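Local coordinates for deferrochelatase (Vibrio cholerae, PDB 5DE0), which binds heme b and probably acts as a peroxidase of the dye-decolorizing (DyP) type, at residues B[209-212]-B[213-217]; B[295-298]-B[299-302]; B[187-190]-B[191-195]; B[41-44]-B[45-49]; B[119-122]-B[123-127]. All coordinates share one frame; numbering follows the deposited sequence.

Overall arrangement
Interactions 1 and 3 lie in the heme-bearing C-terminal half, their centres about 14 Å apart, at the starts of helices 216-220 and 191-198, which follow each other in the chain; both have an N-cap, S215 and N190. Interaction 3 is the surface contact; the other four are partly buried, and interaction 1 carries the iron ligand. Interactions 4 and 5 belong to the N-terminal half, about 21 Å apart between centres: one is a regular turn of helix, the other a tight turn leading into a strand. Interaction 2, on helix 294-299 and the chain leaving it, touches interaction 4 through L297 and Q298 against P41. Interactions 2, 4 and 5 rely mainly on backbone bonds and methionine, leucine and isoleucine packing.

Interaction 1. Residues B[209-212]-B[213-217]; sequences ENVP and AASHV. With HEM (protoporphyrin IX containing Fe), chain F.
P212 and S215 close a type I beta turn whose corners, A213 and A214, both have the near-helical backbone angles of that type. The closing bond, S215 N to P212 O, is weak: 3.2 Å with an N-H...O angle of 143°. A second and shorter bond from the same residue reinforces it, S215 OG giving its proton to P212 O at 2.6 Å. P212 O is thus gripped twice by one serine, the hydroxyl coming in 20° out of the carbonyl plane. The side-chain torsion (chi1 76°) sets OG between the backbone N and the carbonyl carbon, where it also receives a bond from G218 N. S215 is thereby the N-cap of helix 216-220, and the next residue, H216, is the protein ligand of the heme iron, as in DyP-type peroxidases generally. H216 NE2 lies 2.6 Å from the iron, and the imidazole reaches it because its CG swings anti to the backbone N. Its ND1 is bonded to D275 OD2, which fixes the rotation of the ring. CE1 approaches HEM C4B at 3.6 Å, a contact in the plane of the imidazole. V211 CG1 packs 3.3 Å from S215 OG, and P212 CD lies 3.8 Å from the same oxygen.

Interaction 2. Residues B[295-298]-B[299-302]; sequences VMLQ and ELTL
M296 O receives the backbone N of E299 at 2.9 Å, a bond with an N-H...O angle of 139°. The donor stands 71° out of the carbonyl plane, away from any lone pair, and the bond spans three residues, from i to i+3. L300 also leans on this oxygen: its CG lies 3.2 Å from M296 O, so aliphatic carbon covers the carbonyl. The torsion of L300 (chi1 -74°) sends CG back along the chain, anti to its carbonyl carbon, and the two methyls then reach different partners. CD2 comes 4.1 Å from M296 CG, the two side chains crossing obliquely, while CD1 meets L297 CD1 at 4.3 Å. On another side of the turn the aliphatic part of E299 folds against V295, with CG 3.2 Å from V295 O and 4.3 Å from V295 CG1. The segment belongs to helix 294-299, the last helix of the chain, and to the chain leaving it; the helix follows the outer strand 281-291 of the C-terminal sheet but packs against the N-terminal half. L297 and L300 both touch F62 of strand 57-62, and L300 also meets F70. Two polar links tie the turn to K38: Q298 NE2 gives a bond to K38 O, and L300 O accepts one from K38 NZ.

Interaction 3. Residues B[187-190]-B[191-195]; sequences NRLN and LAAQE
Rotation about the first side-chain bond of N190 (chi1 58°) turns its amide forward over the start of helix 191-198. From there OD1 accepts the backbone N-H of A193 at 3.1 Å, with an N-H...O angle of 157°. The donor stands above the amide plane rather than on a lone pair. N190 is therefore the N-cap, and its ND2 lies 3.6 Å from A193 CB, so the amide rests against that methyl. Its own carbonyl serves the helix too: Q194 N reaches N190 O at 2.9 Å, approaching nearly along the C=O axis. L189, just before the cap, packs back onto the first turn, with CB 3.7 Å from Q194 CG and CD2 4.1 Å from A193 CB. The Q194 chain runs extended beyond CG, and its amide is held by two partners, NE2 giving a bond to W186 O and OE1 accepting one from K202 NZ in the loop after helix 191-198. The chemistry implies a division of labour within one asparagine: OD1 serves A193 N, an N-H at the helix start, while N190 O begins the regular i+4 series by taking Q194 N; L189 adds apolar cover.

Interaction 4. Residues B[41-44]-B[45-49]; sequences PALV and EEINQ
I47 leans back on the preceding turn of helix 40-50: its CB meets V44, and the two carbons beyond it, CG1 and CD1, meet L43. CB lies 3.5 Å from V44 O. CG1, placed anti to the carbonyl carbon (chi1 -64°), comes to 3.2 Å from L43 O, so it sits against the carbonyl that the backbone N of I47 itself uses. At the tip, CD1 meets L43 CG at 4.1 Å, the two side chains passing at an oblique angle to one another. L43 reaches this point because its own CG is anti to its backbone N (chi1 171°). The backbone beneath is regular alpha helix, as four successive i to i+4 bonds attest: E45 N to P41 O, E46 N to A42 O, I47 N to L43 O and N48 N to V44 O, the last 2.9 Å long with an N-H...O angle of 163°. One turn from V44, N48 lies alongside it and points the same way, ND2 being 3.7 Å from V44 CG1. ND2 gives its bond beyond the helix, to L56 O. On the outer face, Q49 NE2 makes a weak bond to E45 OE2, at 3.4 Å. Helix 40-50, with helix 30-38, belongs to the crossover from strand 18-26 to strand 57-62, which run parallel on either side of strand 98-104. I47 packs on L109, Y112 and T113 of helix 108-117, L43 touches K116 of that helix, and V44 and I47 both meet L56, just ahead of strand 57-62.

Interaction 5. Residues B[119-122]-B[123-127]; sequences SDIA and QDIEI
I121 and I125 lie side by side and point the same way, I121 CD1 coming 4.0 Å from I125 CG1, whereas D124 crosses I121 at about a right angle. A type I beta turn from I121 to D124 brings the chain round so that I125 follows beside I121: A122 (phi/psi -66/-36°) and Q123 (-86/-11°) hold its corners, and the chain goes on into strand 125-134, an outer strand of the ferredoxin-like N-terminal sheet. The closing bond runs from D124 N to I121 O and is 3.3 Å long. Its donor stands 72° out of the carbonyl plane. I125 then folds back over that same carbonyl, with CG1 3.4 Å from I121 O. The pairing depends on the first torsion of I121, which at 59° swings the longer branch round and carries CD1 toward I125. Both isoleucines rest on V33 of helix 30-38, and I125 also packs on L24 and V26 of the neighbouring strand 18-26. The carboxylate of D124 divides its two oxygens between different surroundings. OD1 accepts bonds from N29 ND2 and Q28 NE2, which tie the turn to the loop after strand 18-26. OD2 instead lies against the aliphatic side of I121, 3.5 Å from its CA and 3.7 Å from its CB.

Interaction 1. Residues B[209-212]-B[213-217]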
# COMPACT_ATOMS: atom_id res chain seq x y z
N GLU B 209 -7.01 -35.48 7.04
CA GLU B 209 -7.60 -36.77 6.70
C GLU B 209 -9.11 -36.72 6.90
O GLU B 209 -9.88 -37.26 6.10
CB GLU B 209 -6.98 -37.89 7.53
CG GLU B 209 -7.47 -39.28 7.16
CD GLU B 209 -7.14 -39.67 5.73
OE1 GLU B 209 -6.14 -39.15 5.18
OE2 GLU B 209 -7.87 -40.49 5.15
N ASN B 210 -9.53 -36.04 7.96
CA ASN B 210 -10.95 -35.81 8.22
C ASN B 210 -11.27 -34.32 8.11
O ASN B 210 -11.14 -33.58 9.08
CB ASN B 210 -11.34 -36.35 9.60
CG ASN B 210 -12.85 -36.43 9.79
OD1 ASN B 210 -13.59 -35.54 9.38
ND2 ASN B 210 -13.30 -37.52 10.40
N VAL B 211 -11.68 -33.90 6.92
CA VAL B 211 -12.05 -32.51 6.67
C VAL B 211 -13.47 -32.23 7.15
O VAL B 211 -14.43 -32.81 6.64
CB VAL B 211 -11.95 -32.16 5.18
CG1 VAL B 211 -12.42 -30.73 4.93
CG2 VAL B 211 -10.53 -32.35 4.68
N PRO B 212 -13.61 -31.34 8.15
CA PRO B 212 -14.93 -30.97 8.67
C PRO B 212 -15.79 -30.37 7.56
O PRO B 212 -15.27 -29.65 6.71
CB PRO B 212 -14.62 -29.93 9.75
CG PRO B 212 -13.19 -30.19 10.12
CD PRO B 212 -12.53 -30.64 8.86
N ALA B 213 -17.08 -30.67 7.57
CA ALA B 213 -17.98 -30.16 6.54
C ALA B 213 -18.14 -28.65 6.65
O ALA B 213 -18.37 -27.97 5.65
CB ALA B 213 -19.33 -30.85 6.63
N ALA B 214 -18.01 -28.13 7.87
CA ALA B 214 -18.17 -26.70 8.11
C ALA B 214 -16.85 -25.95 7.97
O ALA B 214 -16.82 -24.72 8.02
CB ALA B 214 -18.76 -26.47 9.49
N SER B 215 -15.76 -26.69 7.79
CA SER B 215 -14.47 -26.06 7.53
C SER B 215 -14.50 -25.40 6.16
O SER B 215 -15.34 -25.75 5.32
CB SER B 215 -13.33 -27.08 7.59
OG SER B 215 -13.31 -27.89 6.43
N HIS B 216 -13.59 -24.46 5.92
CA HIS B 216 -13.61 -23.69 4.68
C HIS B 216 -13.46 -24.57 3.44
O HIS B 216 -14.25 -24.47 2.50
CB HIS B 216 -12.50 -22.63 4.69
CG HIS B 216 -12.56 -21.71 3.51
ND1 HIS B 216 -13.62 -20.87 3.28
CD2 HIS B 216 -11.69 -21.52 2.49
CE1 HIS B 216 -13.41 -20.19 2.17
NE2 HIS B 216 -12.24 -20.56 1.67
N VAL B 217 -12.45 -25.44 3.45
CA VAL B 217 -12.25 -26.37 2.35
C VAL B 217 -13.45 -27.30 2.23
O VAL B 217 -13.88 -27.64 1.13
CB VAL B 217 -10.95 -27.19 2.54
CG1 VAL B 217 -10.83 -28.26 1.45
CG2 VAL B 217 -9.74 -26.28 2.52
CHA HEM F . -8.89 -22.96 -0.66
CHB HEM F . -12.58 -20.70 -2.85
CHC HEM F . -12.45 -17.17 0.49
CHD HEM F . -8.26 -18.98 2.12
C1A HEM F . -9.90 -22.66 -1.54
C2A HEM F . -10.30 -23.46 -2.68
C3A HEM F . -11.32 -22.83 -3.29
C4A HEM F . -11.60 -21.62 -2.55
CMA HEM F . -12.08 -23.30 -4.55
CAA HEM F . -9.66 -24.79 -3.12
CBA HEM F . -10.58 -25.94 -2.70
CGA HEM F . -9.92 -27.26 -2.96
O1A HEM F . -9.05 -27.66 -2.14
O2A HEM F . -10.25 -27.90 -3.98
C1B HEM F . -12.92 -19.60 -2.09
C2B HEM F . -14.11 -18.81 -2.25
C3B HEM F . -14.09 -17.83 -1.35
C4B HEM F . -12.88 -17.97 -0.55
CMB HEM F . -15.22 -19.03 -3.31
CAB HEM F . -15.21 -16.77 -1.23
CBB HEM F . -15.16 -15.77 -0.36
C1C HEM F . -11.29 -17.32 1.21
C2C HEM F . -10.79 -16.44 2.26
C3C HEM F . -9.62 -16.95 2.70
C4C HEM F . -9.36 -18.16 1.96
CMC HEM F . -11.52 -15.16 2.72
CAC HEM F . -8.66 -16.43 3.80
CBC HEM F . -8.90 -15.39 4.60
C1D HEM F . -8.09 -20.25 1.63
C2D HEM F . -7.15 -21.23 2.13
C3D HEM F . -7.34 -22.47 1.26
C4D HEM F . -8.39 -22.13 0.32
CMD HEM F . -6.15 -21.05 3.30
CAD HEM F . -6.59 -23.81 1.38
CBD HEM F . -5.30 -23.78 0.56
CGD HEM F . -5.63 -23.64 -0.90
O1D HEM F . -5.57 -22.50 -1.43
O2D HEM F . -5.95 -24.68 -1.55
NA HEM F . -10.71 -21.55 -1.49
NB HEM F . -12.19 -19.07 -1.04
NC HEM F . -10.39 -18.36 1.06
ND HEM F . -8.80 -20.82 0.57
FE HEM F . -10.55 -20.00 -0.16

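Interaction 2. Residues B[295-298]-B[299-302]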
# COMPACT_ATOMS: atom_id res chain seq x y z
N VAL B 295 -9.87 -9.40 -27.98
CA VAL B 295 -10.54 -8.97 -29.20
C VAL B 295 -11.88 -8.31 -28.90
O VAL B 295 -12.15 -7.20 -29.37
CB VAL B 295 -10.76 -10.15 -30.16
CG1 VAL B 295 -11.57 -9.71 -31.37
CG2 VAL B 295 -9.42 -10.72 -30.61
N MET B 296 -12.72 -8.99 -28.12
CA MET B 296 -14.03 -8.46 -27.79
C MET B 296 -13.92 -7.14 -27.04
O MET B 296 -14.71 -6.22 -27.27
CB MET B 296 -14.83 -9.47 -26.95
CG MET B 296 -16.15 -8.92 -26.43
SD MET B 296 -17.21 -10.17 -25.66
CE MET B 296 -17.63 -11.17 -27.08
N LEU B 297 -12.93 -7.04 -26.16
CA LEU B 297 -12.69 -5.81 -25.40
C LEU B 297 -12.47 -4.62 -26.33
O LEU B 297 -12.97 -3.53 -26.07
CB LEU B 297 -11.48 -5.99 -24.48
CG LEU B 297 -11.06 -4.75 -23.68
CD1 LEU B 297 -12.20 -4.26 -22.79
CD2 LEU B 297 -9.81 -5.03 -22.85
N GLN B 298 -11.74 -4.85 -27.41
CA GLN B 298 -11.45 -3.79 -28.37
C GLN B 298 -12.62 -3.56 -29.34
O GLN B 298 -12.65 -2.58 -30.07
CB GLN B 298 -10.18 -4.11 -29.16
CG GLN B 298 -8.94 -4.25 -28.29
CD GLN B 298 -8.62 -2.98 -27.52
OE1 GLN B 298 -8.67 -1.88 -28.07
NE2 GLN B 298 -8.29 -3.13 -26.24
N GLU B 299 -13.58 -4.48 -29.33
CA GLU B 299 -14.73 -4.40 -30.23
C GLU B 299 -16.00 -3.94 -29.52
O GLU B 299 -17.04 -3.77 -30.16
CB GLU B 299 -14.98 -5.75 -30.90
CG GLU B 299 -13.89 -6.18 -31.87
CD GLU B 299 -13.78 -5.27 -33.08
OE1 GLU B 299 -14.77 -4.58 -33.41
OE2 GLU B 299 -12.69 -5.24 -33.70
N LEU B 300 -15.92 -3.75 -28.21
CA LEU B 300 -17.08 -3.31 -27.44
C LEU B 300 -17.45 -1.88 -27.81
O LEU B 300 -16.59 -1.01 -27.90
CB LEU B 300 -16.80 -3.41 -25.94
CG LEU B 300 -16.81 -4.81 -25.33
CD1 LEU B 300 -16.38 -4.76 -23.87
CD2 LEU B 300 -18.18 -5.45 -25.47
N THR B 301 -18.74 -1.64 -28.01
CA THR B 301 -19.22 -0.30 -28.34
C THR B 301 -20.53 -0.00 -27.61
O THR B 301 -21.35 -0.90 -27.38
CB THR B 301 -19.43 -0.12 -29.86
OG1 THR B 301 -20.11 -1.27 -30.39
CG2 THR B 301 -18.10 0.05 -30.57
N LEU B 302 -20.73 1.27 -27.26
CA LEU B 302 -21.95 1.69 -26.58
C LEU B 302 -23.12 1.79 -27.56
O LEU B 302 -22.92 1.89 -28.77
CB LEU B 302 -21.73 3.02 -25.87
CG LEU B 302 -20.70 3.02 -24.75
CD1 LEU B 302 -20.48 4.43 -24.23
CD2 LEU B 302 -21.12 2.09 -23.62

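Interaction 3. Residues B[187-190]-B[191-195]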
# COMPACT_ATOMS: atom_id res chain seq x y z
N ASN B 187 -6.34 -15.24 16.55
CA ASN B 187 -5.12 -15.57 17.29
C ASN B 187 -5.41 -16.40 18.54
O ASN B 187 -4.55 -17.14 19.02
CB ASN B 187 -4.38 -14.29 17.68
CG ASN B 187 -3.04 -14.56 18.33
OD1 ASN B 187 -2.35 -15.52 17.99
ND2 ASN B 187 -2.66 -13.72 19.29
N ARG B 188 -6.63 -16.28 19.07
CA ARG B 188 -7.02 -16.99 20.28
C ARG B 188 -6.99 -18.50 20.07
O ARG B 188 -6.62 -19.25 20.97
CB ARG B 188 -8.41 -16.56 20.74
CG ARG B 188 -8.58 -15.06 20.94
CD ARG B 188 -9.59 -14.76 22.04
NE ARG B 188 -10.78 -15.60 21.95
CZ ARG B 188 -11.92 -15.24 21.38
NH1 ARG B 188 -12.04 -14.03 20.85
NH2 ARG B 188 -12.95 -16.08 21.35
N LEU B 189 -7.38 -18.94 18.88
CA LEU B 189 -7.42 -20.37 18.56
C LEU B 189 -6.02 -20.95 18.40
O LEU B 189 -5.12 -20.31 17.84
CB LEU B 189 -8.23 -20.62 17.29
CG LEU B 189 -9.76 -20.66 17.43
CD1 LEU B 189 -10.34 -19.28 17.75
CD2 LEU B 189 -10.39 -21.23 16.17
N ASN B 190 -5.84 -22.18 18.88
CA ASN B 190 -4.56 -22.87 18.75
C ASN B 190 -4.37 -23.44 17.35
O ASN B 190 -5.28 -23.38 16.52
CB ASN B 190 -4.46 -23.99 19.79
CG ASN B 190 -5.59 -25.00 19.67
OD1 ASN B 190 -5.45 -26.02 18.98
ND2 ASN B 190 -6.70 -24.73 20.34
N LEU B 191 -3.19 -24.00 17.10
CA LEU B 191 -2.84 -24.54 15.79
C LEU B 191 -3.86 -25.57 15.28
O LEU B 191 -4.36 -25.45 14.17
CB LEU B 191 -1.45 -25.19 15.84
CG LEU B 191 -0.99 -25.88 14.56
CD1 LEU B 191 -0.73 -24.86 13.47
CD2 LEU B 191 0.25 -26.72 14.82
N ALA B 192 -4.15 -26.57 16.11
CA ALA B 192 -5.06 -27.64 15.74
C ALA B 192 -6.46 -27.11 15.44
O ALA B 192 -7.09 -27.52 14.47
CB ALA B 192 -5.11 -28.69 16.83
N ALA B 193 -6.93 -26.20 16.28
CA ALA B 193 -8.25 -25.60 16.12
C ALA B 193 -8.34 -24.78 14.84
O ALA B 193 -9.35 -24.83 14.13
CB ALA B 193 -8.59 -24.74 17.32
N GLN B 194 -7.28 -24.04 14.54
CA GLN B 194 -7.23 -23.23 13.32
C GLN B 194 -7.25 -24.12 12.09
O GLN B 194 -7.84 -23.78 11.07
CB GLN B 194 -5.99 -22.34 13.31
CG GLN B 194 -6.02 -21.20 14.32
CD GLN B 194 -4.91 -20.19 14.09
OE1 GLN B 194 -3.99 -20.43 13.30
NE2 GLN B 194 -4.98 -19.05 14.77
N GLU B 195 -6.59 -25.28 12.19
CA GLU B 195 -6.56 -26.23 11.09
C GLU B 195 -7.93 -26.86 10.87
O GLU B 195 -8.25 -27.30 9.77
CB GLU B 195 -5.51 -27.31 11.35
CG GLU B 195 -4.08 -26.80 11.28
CD GLU B 195 -3.06 -27.87 11.57
OE1 GLU B 195 -3.46 -29.03 11.81
OE2 GLU B 195 -1.85 -27.56 11.55

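Interaction 4. Residues B[41-44]-B[45-49]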
# COMPACT_ATOMS: atom_id res chain seq x y z
N PRO B 41 -4.47 -2.03 -22.23
CA PRO B 41 -3.50 -3.02 -22.70
C PRO B 41 -2.31 -2.42 -23.45
O PRO B 41 -1.18 -2.87 -23.25
CB PRO B 41 -4.32 -3.90 -23.64
CG PRO B 41 -5.70 -3.81 -23.12
CD PRO B 41 -5.84 -2.40 -22.63
N ALA B 42 -2.56 -1.42 -24.28
CA ALA B 42 -1.50 -0.78 -25.05
C ALA B 42 -0.54 -0.04 -24.13
O ALA B 42 0.67 -0.02 -24.38
CB ALA B 42 -2.09 0.18 -26.08
N LEU B 43 -1.08 0.56 -23.07
CA LEU B 43 -0.26 1.22 -22.07
C LEU B 43 0.62 0.21 -21.33
O LEU B 43 1.81 0.44 -21.12
CB LEU B 43 -1.14 1.98 -21.07
CG LEU B 43 -0.43 2.55 -19.84
CD1 LEU B 43 0.63 3.57 -20.25
CD2 LEU B 43 -1.43 3.16 -18.87
N VAL B 44 0.02 -0.92 -20.96
CA VAL B 44 0.73 -1.98 -20.26
C VAL B 44 1.87 -2.55 -21.10
O VAL B 44 2.98 -2.77 -20.59
CB VAL B 44 -0.23 -3.11 -19.85
CG1 VAL B 44 0.53 -4.34 -19.38
CG2 VAL B 44 -1.18 -2.63 -18.77
N GLU B 45 1.61 -2.79 -22.38
CA GLU B 45 2.63 -3.27 -23.30
C GLU B 45 3.81 -2.29 -23.36
O GLU B 45 4.97 -2.71 -23.37
CB GLU B 45 2.05 -3.47 -24.70
CG GLU B 45 3.09 -3.81 -25.76
CD GLU B 45 3.78 -5.13 -25.49
OE1 GLU B 45 3.08 -6.15 -25.31
OE2 GLU B 45 5.03 -5.16 -25.47
N GLU B 46 3.50 -1.00 -23.38
CA GLU B 46 4.51 0.04 -23.45
C GLU B 46 5.36 0.08 -22.18
O GLU B 46 6.58 0.26 -22.23
CB GLU B 46 3.87 1.41 -23.68
CG GLU B 46 4.84 2.58 -23.64
CD GLU B 46 4.18 3.89 -24.01
OE1 GLU B 46 3.11 3.86 -24.65
OE2 GLU B 46 4.73 4.95 -23.65
N ILE B 47 4.70 -0.09 -21.03
CA ILE B 47 5.39 -0.14 -19.75
C ILE B 47 6.35 -1.33 -19.70
O ILE B 47 7.50 -1.20 -19.27
CB ILE B 47 4.40 -0.22 -18.58
CG1 ILE B 47 3.55 1.05 -18.52
CG2 ILE B 47 5.13 -0.43 -17.27
CD1 ILE B 47 2.49 1.04 -17.44
N ASN B 48 5.88 -2.49 -20.15
CA ASN B 48 6.70 -3.69 -20.16
C ASN B 48 7.93 -3.55 -21.05
O ASN B 48 8.99 -4.09 -20.74
CB ASN B 48 5.87 -4.90 -20.60
CG ASN B 48 5.05 -5.49 -19.47
OD1 ASN B 48 5.48 -5.51 -18.32
ND2 ASN B 48 3.85 -5.97 -19.80
N GLN B 49 7.79 -2.81 -22.15
CA GLN B 49 8.91 -2.55 -23.03
C GLN B 49 9.91 -1.59 -22.39
O GLN B 49 11.11 -1.66 -22.66
CB GLN B 49 8.43 -1.99 -24.37
CG GLN B 49 7.73 -3.00 -25.25
CD GLN B 49 7.59 -2.52 -26.69
OE1 GLN B 49 8.05 -1.44 -27.04
NE2 GLN B 49 6.96 -3.34 -27.52

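Interaction 5. Residues B[119-122]-B[123-127]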
# COMPACT_ATOMS: atom_id res chain seq x y z
N SER B 119 -6.23 9.18 -16.24
CA SER B 119 -5.90 10.60 -16.11
C SER B 119 -6.89 11.52 -16.83
O SER B 119 -7.25 12.57 -16.31
CB SER B 119 -4.48 10.86 -16.63
OG SER B 119 -4.10 12.20 -16.41
N ASP B 120 -7.33 11.11 -18.02
CA ASP B 120 -8.23 11.93 -18.82
C ASP B 120 -9.70 11.77 -18.42
O ASP B 120 -10.54 12.61 -18.77
CB ASP B 120 -8.07 11.60 -20.30
CG ASP B 120 -6.73 12.04 -20.86
OD1 ASP B 120 -6.09 12.92 -20.25
OD2 ASP B 120 -6.31 11.50 -21.91
N ILE B 121 -10.02 10.70 -17.70
CA ILE B 121 -11.41 10.41 -17.34
C ILE B 121 -11.64 10.43 -15.83
O ILE B 121 -12.53 9.74 -15.33
CB ILE B 121 -11.86 9.05 -17.90
CG1 ILE B 121 -10.98 7.92 -17.35
CG2 ILE B 121 -11.83 9.05 -19.42
CD1 ILE B 121 -11.54 6.54 -17.59
N ALA B 122 -10.85 11.22 -15.12
CA ALA B 122 -10.92 11.27 -13.66
C ALA B 122 -12.26 11.84 -13.17
O ALA B 122 -12.78 11.40 -12.15
CB ALA B 122 -9.77 12.09 -13.11
N GLN B 123 -12.79 12.81 -13.90
CA GLN B 123 -14.03 13.48 -13.51
C GLN B 123 -15.27 12.72 -13.99
O GLN B 123 -16.39 13.02 -13.58
CB GLN B 123 -14.06 14.91 -14.05
CG GLN B 123 -12.94 15.79 -13.53
CD GLN B 123 -12.99 15.96 -12.02
OE1 GLN B 123 -12.12 15.47 -11.30
NE2 GLN B 123 -14.01 16.66 -11.54
N ASP B 124 -15.05 11.74 -14.86
CA ASP B 124 -16.13 10.94 -15.41
C ASP B 124 -16.37 9.69 -14.58
O ASP B 124 -17.33 8.95 -14.79
CB ASP B 124 -15.81 10.54 -16.86
CG ASP B 124 -15.36 11.72 -17.70
OD1 ASP B 124 -15.88 12.84 -17.51
OD2 ASP B 124 -14.47 11.52 -18.56
N ILE B 125 -15.48 9.47 -13.61
CA ILE B 125 -15.41 8.20 -12.88
C ILE B 125 -15.38 8.41 -11.37
O ILE B 125 -14.78 9.37 -10.87
CB ILE B 125 -14.15 7.41 -13.31
CG1 ILE B 125 -14.31 6.90 -14.74
CG2 ILE B 125 -13.87 6.24 -12.39
CD1 ILE B 125 -15.49 6.00 -14.91
N GLU B 126 -16.04 7.52 -10.64
CA GLU B 126 -15.85 7.43 -9.20
C GLU B 126 -15.30 6.06 -8.81
O GLU B 126 -15.95 5.04 -9.04
CB GLU B 126 -17.15 7.70 -8.46
CG GLU B 126 -17.04 7.50 -6.95
CD GLU B 126 -18.30 7.91 -6.22
OE1 GLU B 126 -19.10 8.68 -6.79
OE2 GLU B 126 -18.49 7.46 -5.07
N ILE B 127 -14.11 6.05 -8.23
CA ILE B 127 -13.49 4.80 -7.79
C ILE B 127 -14.10 4.34 -6.47
O ILE B 127 -13.84 4.92 -5.42
CB ILE B 127 -11.96 4.96 -7.63
CG1 ILE B 127 -11.33 5.40 -8.96
CG2 ILE B 127 -11.34 3.66 -7.14
CD1 ILE B 127 -9.83 5.56 -8.90